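Local coordinates for UTP--glucose-1-phosphate uridylyltransferase (Acinetobacter baumannii, PDB 6IKX), which catalyses the formation of UDP-glucose and diphosphate from UTP and glucose 1-phosphate, and may play a role in stationary-phase survival, at residues N141-S144 against R145-R149; Y38-R41 against E42-A46. The protein carries 1 engineered substitution. One frame throughout, in Å; residues are numbered along the deposited sequence.

Contact 1. Residues N141-S144 against R145-R149; sequences NDLS and RMISR. With SO4 (sulfate ion), chain I.
Leu143 meets Ile147 one turn on, its CG 3.7 Å from Ile147 CD1. Leu143 CG swings anti to the backbone N (chi1 179°), and both of its methyls also lie near Ile147 CD1. Met146 adds a looser apolar touch, CE to Leu143 CD1 at 4.3 Å.

The backbone bonds belong to the opening of an alpha-helix: the N-H groups of Arg145, Met146, Ile147 and Ser148 reach the carbonyl oxygens of Asn141, Asp142, Leu143 and Ser144 in turn. Asn141 is the N-cap, its side-chain OD1 accepting from Ser144 N at 2.9 Å, with the donor nearly in line with the side-chain carbonyl.

Among the charged groups, Asp142 OD1 stays 4.5 Å from Arg145 NE and well out of the guanidinium plane, so any attraction is probably one of charge alone, with no N-H pointing at the oxygen. That carboxylate is held instead by Gln252 N, Gly253 N and Tyr249 OH. Arg145 NH2 bonds to Gln140 O, while NH1 makes a weak 3.4 Å bond to sulfate O1 at the guanidinium edge.

Met146 packs on strands 156-162, 209-212 and 246-250, and Ile147 on Val211, laying this end of helix 142-153 against the mixed sheet.

Contact 2. Residues Y38-R41 against E42-A46; sequences YVVR and EAVEA
From Tyr38 to Arg41 each carbonyl oxygen receives the N-H four residues later, ending with Glu45 N to Arg41 O at 3.0 Å; the donor stands above the carbonyl plane at Tyr38 but nearly along the carbonyl direction at Val40 and Arg41.

Arg41 and Glu45 run side by side and point the same way. Their contact is made by the arginine's aliphatic stem, with CG 3.4 Å from Glu45 OE2, and the two flat groups are turned 21° from each other. Arg41 bends at chi3 (-55°), and its NH2 forms a salt bridge with Glu37 OE2; with Glu45 OE2 5.0 Å from Arg41 NE, the Glu45 carboxylate probably adds only a distant attraction.

On another side of the helix, Val40 CG1 approaches Val44 CG2 at 4.2 Å, and the same Val44 methyl lies 3.5 Å from Val40 O. Glu42 packs its CB against Tyr38 O at 3.4 Å and then stretches out, CG anti to the backbone N (chi1 172°). Its buried carboxylate forms a salt bridge with Arg209 through OE2, which would probably favour the charged form.

Val39 and Glu42 meet Leu128 of strand 125-128. Helix 35-44 thus packs against the central sheet of the nucleotidyltransferase domain, an alpha/beta arrangement characteristic of the GT-A fold.

Contacts 1 and 2 lie in separate helices whose nearby ends touch, with contact centres about 12 Å apart. Asn141 ND2 probably donates to Glu42 O at 2.9 Å, an amide that would thus tie the two helices together while its OD1 caps the start of helix 142-153. Ala46, just beyond helix 35-44, places CB 3.8 Å from Leu143 CD2 and also packs beside Ser144 N. Neither contact includes a residue known to bind UTP or UDP-glucose, neither of which is bound to this chain, but both come near the site: the side chain of Val39 is about 8 Å from those of Pro8 and Asp131, and that of Met146 about 9 Å from that of Val206, residues that bind these nucleotides.

Contact 1. Residues N141-S144 against R145-R149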
ATOM      1  N   ASN A 141       6.846  29.143 -19.873  1.00 59.19           N
ATOM      2  CA  ASN A 141       5.505  28.724 -19.371  1.00 51.57           C
ATOM      3  C   ASN A 141       4.909  29.891 -18.573  1.00 48.25           C
ATOM      4  O   ASN A 141       5.683  30.757 -18.105  1.00 48.78           O
ATOM      5  CB  ASN A 141       5.540  27.339 -18.709  1.00 41.48           C
ATOM      6  CG  ASN A 141       6.161  27.269 -17.340  1.00 42.77           C
ATOM      7  OD1 ASN A 141       6.223  28.262 -16.615  1.00 42.63           O
ATOM      8  ND2 ASN A 141       6.575  26.066 -16.961  1.00 44.35           N
ATOM      9  N   ASP A 142       3.577  29.970 -18.545  1.00 49.11           N
ATOM     10  CA  ASP A 142       2.795  30.951 -17.747  1.00 48.98           C
ATOM     11  C   ASP A 142       3.234  30.955 -16.272  1.00 44.44           C
ATOM     12  O   ASP A 142       3.208  32.021 -15.668  1.00 43.61           O
ATOM     13  CB  ASP A 142       1.297  30.671 -17.831  1.00 51.10           C
ATOM     14  CG  ASP A 142       0.684  30.938 -19.195  1.00 56.42           C
ATOM     15  OD1 ASP A 142       0.862  32.057 -19.702  1.00 57.03           O
ATOM     16  OD2 ASP A 142      -0.003  30.024 -19.724  1.00 59.73           O
ATOM     17  N   LEU A 143       3.574  29.828 -15.657  1.00 49.24           N
ATOM     18  CA  LEU A 143       3.896  29.862 -14.204  1.00 49.77           C
ATOM     19  C   LEU A 143       5.151  30.713 -13.986  1.00 54.19           C
ATOM     20  O   LEU A 143       5.237  31.412 -12.958  1.00 57.57           O
ATOM     21  CB  LEU A 143       4.113  28.469 -13.628  1.00 42.00           C
ATOM     22  CG  LEU A 143       4.479  28.506 -12.142  1.00 44.62           C
ATOM     23  CD1 LEU A 143       3.340  29.062 -11.310  1.00 40.14           C
ATOM     24  CD2 LEU A 143       4.870  27.134 -11.639  1.00 46.65           C
ATOM     25  N   SER A 144       6.114  30.613 -14.898  1.00 51.99           N
ATOM     26  CA  SER A 144       7.393  31.355 -14.827  1.00 51.96           C
ATOM     27  C   SER A 144       7.119  32.840 -15.082  1.00 51.80           C
ATOM     28  O   SER A 144       7.590  33.682 -14.294  1.00 51.02           O
ATOM     29  CB  SER A 144       8.378  30.754 -15.775  1.00 52.96           C
ATOM     30  OG  SER A 144       9.104  31.754 -16.448  1.00 61.63           O
ATOM     31  N   ARG A 145       6.362  33.164 -16.132  1.00 53.16           N
ATOM     32  CA  ARG A 145       5.944  34.563 -16.388  1.00 56.52           C
ATOM     33  C   ARG A 145       5.334  35.131 -15.113  1.00 55.46           C
ATOM     34  O   ARG A 145       5.726  36.225 -14.699  1.00 53.55           O
ATOM     35  CB  ARG A 145       4.873  34.644 -17.466  1.00 60.98           C
ATOM     36  CG  ARG A 145       5.440  34.717 -18.868  1.00 62.90           C
ATOM     37  CD  ARG A 145       4.366  34.252 -19.808  1.00 66.98           C
ATOM     38  NE  ARG A 145       5.004  33.451 -20.812  1.00 71.85           N
ATOM     39  CZ  ARG A 145       5.549  33.934 -21.905  1.00 71.45           C
ATOM     40  NH1 ARG A 145       5.509  35.231 -22.140  1.00 73.74           N
ATOM     41  NH2 ARG A 145       6.130  33.116 -22.761  1.00 83.30           N
ATOM     42  N   MET A 146       4.369  34.401 -14.557  1.00 55.34           N
ATOM     43  CA  MET A 146       3.561  34.833 -13.392  1.00 52.33           C
ATOM     44  C   MET A 146       4.437  34.973 -12.133  1.00 45.35           C
ATOM     45  O   MET A 146       4.190  35.908 -11.390  1.00 48.98           O
ATOM     46  CB  MET A 146       2.405  33.858 -13.161  1.00 51.13           C
ATOM     47  CG  MET A 146       1.585  34.211 -11.951  1.00 51.99           C
ATOM     48  SD  MET A 146      -0.015  33.400 -11.942  1.00 51.00           S
ATOM     49  CE  MET A 146       0.279  32.090 -10.753  1.00 49.46           C
ATOM     50  N   ILE A 147       5.406  34.087 -11.883  1.00 48.07           N
ATOM     51  CA  ILE A 147       6.346  34.179 -10.711  1.00 50.98           C
ATOM     52  C   ILE A 147       7.173  35.474 -10.856  1.00 50.57           C
ATOM     53  O   ILE A 147       7.312  36.240  -9.860  1.00 49.87           O
ATOM     54  CB  ILE A 147       7.215  32.897 -10.565  1.00 50.73           C
ATOM     55  CG1 ILE A 147       6.366  31.709 -10.093  1.00 53.09           C
ATOM     56  CG2 ILE A 147       8.412  33.104  -9.636  1.00 42.29           C
ATOM     57  CD1 ILE A 147       7.014  30.351 -10.206  1.00 46.53           C
ATOM     58  N   SER A 148       7.687  35.745 -12.051  1.00 46.59           N
ATOM     59  CA  SER A 148       8.556  36.926 -12.275  1.00 56.93           C
ATOM     60  C   SER A 148       7.708  38.177 -11.994  1.00 57.27           C
ATOM     61  O   SER A 148       8.055  38.982 -11.108  1.00 53.94           O
ATOM     62  CB  SER A 148       9.219  36.891 -13.640  1.00 54.10           C
ATOM     63  OG  SER A 148       8.404  37.497 -14.602  1.00 63.45           O
ATOM     64  N   ARG A 149       6.524  38.270 -12.572  1.00 54.54           N
ATOM     65  CA  ARG A 149       5.631  39.366 -12.164  1.00 53.03           C
ATOM     66  C   ARG A 149       5.539  39.422 -10.628  1.00 49.86           C
ATOM     67  O   ARG A 149       5.546  40.538 -10.088  1.00 61.16           O
ATOM     68  CB  ARG A 149       4.279  39.214 -12.843  1.00 56.80           C
ATOM     69  CG  ARG A 149       3.286  40.274 -12.406  1.00 58.70           C
ATOM     70  CD  ARG A 149       3.645  41.644 -12.950  1.00 63.75           C
ATOM     71  NE  ARG A 149       3.020  42.676 -12.139  1.00 69.32           N
ATOM     72  CZ  ARG A 149       3.068  43.973 -12.385  1.00 68.93           C
ATOM     73  NH1 ARG A 149       3.716  44.435 -13.445  1.00 69.72           N
ATOM     74  NH2 ARG A 149       2.437  44.802 -11.577  1.00 69.80           N
TER
HETATM   75  S   SO4 I 307       6.586  36.196 -26.088  1.00144.20           S
HETATM   76  O1  SO4 I 307       7.339  35.688 -24.971  1.00132.10           O
HETATM   77  O2  SO4 I 307       7.496  36.552 -27.141  1.00166.82           O
HETATM   78  O3  SO4 I 307       5.856  37.366 -25.678  1.00137.59           O
HETATM   79  O4  SO4 I 307       5.663  35.191 -26.568  1.00140.13           O

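Contact 2. Residues Y38-R41 against E42-A46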
ATOM      1  N   TYR A  38       3.143  16.153 -15.512  1.00 39.72           N
ATOM      2  CA  TYR A  38       3.062  17.335 -16.404  1.00 39.58           C
ATOM      3  C   TYR A  38       3.080  18.609 -15.553  1.00 41.82           C
ATOM      4  O   TYR A  38       3.580  19.636 -16.034  1.00 36.85           O
ATOM      5  CB  TYR A  38       1.787  17.277 -17.229  1.00 37.10           C
ATOM      6  CG  TYR A  38       1.767  16.259 -18.337  1.00 41.97           C
ATOM      7  CD1 TYR A  38       1.284  14.981 -18.107  1.00 38.85           C
ATOM      8  CD2 TYR A  38       2.119  16.611 -19.632  1.00 38.10           C
ATOM      9  CE1 TYR A  38       1.237  14.043 -19.118  1.00 39.69           C
ATOM     10  CE2 TYR A  38       2.053  15.687 -20.662  1.00 42.69           C
ATOM     11  CZ  TYR A  38       1.613  14.401 -20.400  1.00 42.57           C
ATOM     12  OH  TYR A  38       1.516  13.488 -21.404  1.00 40.69           O
ATOM     13  N   VAL A  39       2.520  18.511 -14.341  1.00 42.14           N
ATOM     14  CA  VAL A  39       2.324  19.619 -13.366  1.00 41.39           C
ATOM     15  C   VAL A  39       3.655  19.818 -12.643  1.00 40.08           C
ATOM     16  O   VAL A  39       4.043  20.991 -12.367  1.00 38.90           O
ATOM     17  CB  VAL A  39       1.183  19.298 -12.385  1.00 39.04           C
ATOM     18  CG1 VAL A  39       0.942  20.422 -11.411  1.00 37.87           C
ATOM     19  CG2 VAL A  39      -0.106  18.993 -13.116  1.00 45.84           C
ATOM     20  N   VAL A  40       4.350  18.714 -12.364  1.00 39.69           N
ATOM     21  CA  VAL A  40       5.669  18.788 -11.692  1.00 42.71           C
ATOM     22  C   VAL A  40       6.663  19.317 -12.729  1.00 45.55           C
ATOM     23  O   VAL A  40       7.388  20.262 -12.360  1.00 34.44           O
ATOM     24  CB  VAL A  40       6.100  17.475 -11.033  1.00 46.02           C
ATOM     25  CG1 VAL A  40       7.576  17.536 -10.658  1.00 43.00           C
ATOM     26  CG2 VAL A  40       5.243  17.156  -9.797  1.00 41.66           C
ATOM     27  N   ARG A  41       6.586  18.859 -13.997  1.00 47.94           N
ATOM     28  CA  ARG A  41       7.490  19.364 -15.072  1.00 47.30           C
ATOM     29  C   ARG A  41       7.288  20.893 -15.183  1.00 47.73           C
ATOM     30  O   ARG A  41       8.288  21.623 -15.161  1.00 49.67           O
ATOM     31  CB  ARG A  41       7.330  18.555 -16.370  1.00 52.61           C
ATOM     32  CG  ARG A  41       8.393  18.821 -17.436  1.00 63.69           C
ATOM     33  CD  ARG A  41       8.184  18.194 -18.816  1.00 72.54           C
ATOM     34  NE  ARG A  41       7.994  16.732 -18.843  1.00 84.18           N
ATOM     35  CZ  ARG A  41       6.943  16.070 -19.386  1.00 80.69           C
ATOM     36  NH1 ARG A  41       5.941  16.707 -19.964  1.00 77.38           N
ATOM     37  NH2 ARG A  41       6.895  14.751 -19.366  1.00 75.38           N
ATOM     38  N   GLU A  42       6.044  21.376 -15.236  1.00 50.93           N
ATOM     39  CA  GLU A  42       5.697  22.824 -15.346  1.00 54.02           C
ATOM     40  C   GLU A  42       6.355  23.614 -14.193  1.00 47.19           C
ATOM     41  O   GLU A  42       6.942  24.671 -14.458  1.00 52.08           O
ATOM     42  CB  GLU A  42       4.165  22.952 -15.416  1.00 51.61           C
ATOM     43  CG  GLU A  42       3.587  24.374 -15.340  1.00 45.84           C
ATOM     44  CD  GLU A  42       2.069  24.430 -15.110  1.00 51.82           C
ATOM     45  OE1 GLU A  42       1.503  25.559 -14.957  1.00 52.52           O
ATOM     46  OE2 GLU A  42       1.421  23.345 -15.103  1.00 57.24           O
ATOM     47  N   ALA A  43       6.250  23.130 -12.957  1.00 45.01           N
ATOM     48  CA  ALA A  43       6.797  23.776 -11.741  1.00 47.97           C
ATOM     49  C   ALA A  43       8.321  23.936 -11.848  1.00 49.80           C
ATOM     50  O   ALA A  43       8.876  25.054 -11.606  1.00 47.01           O
ATOM     51  CB  ALA A  43       6.455  22.941 -10.538  1.00 50.27           C
ATOM     52  N   VAL A  44       8.978  22.818 -12.135  1.00 52.10           N
ATOM     53  CA  VAL A  44      10.456  22.667 -12.157  1.00 46.47           C
ATOM     54  C   VAL A  44      11.016  23.606 -13.231  1.00 47.03           C
ATOM     55  O   VAL A  44      12.040  24.270 -12.960  1.00 48.41           O
ATOM     56  CB  VAL A  44      10.821  21.187 -12.369  1.00 46.05           C
ATOM     57  CG1 VAL A  44      12.226  21.026 -12.931  1.00 50.17           C
ATOM     58  CG2 VAL A  44      10.684  20.394 -11.065  1.00 44.95           C
ATOM     59  N   GLU A  45      10.312  23.727 -14.352  1.00 42.89           N
ATOM     60  CA  GLU A  45      10.694  24.588 -15.503  1.00 53.04           C
ATOM     61  C   GLU A  45      10.307  26.062 -15.285  1.00 53.87           C
ATOM     62  O   GLU A  45      10.529  26.850 -16.218  1.00 61.29           O
ATOM     63  CB  GLU A  45      10.069  24.045 -16.790  1.00 53.17           C
ATOM     64  CG  GLU A  45      10.995  23.084 -17.513  1.00 56.86           C
ATOM     65  CD  GLU A  45      10.282  22.124 -18.429  1.00 59.92           C
ATOM     66  OE1 GLU A  45       9.275  22.548 -18.991  1.00 61.68           O
ATOM     67  OE2 GLU A  45      10.725  20.961 -18.557  1.00 66.70           O
ATOM     68  N   ALA A  46       9.767  26.426 -14.113  1.00 50.31           N
ATOM     69  CA  ALA A  46       9.595  27.818 -13.650  1.00 42.55           C
ATOM     70  C   ALA A  46      10.494  28.077 -12.439  1.00 45.11           C
ATOM     71  O   ALA A  46      10.307  29.100 -11.734  1.00 53.77           O
ATOM     72  CB  ALA A  46       8.142  28.034 -13.342  1.00 49.51           C
TER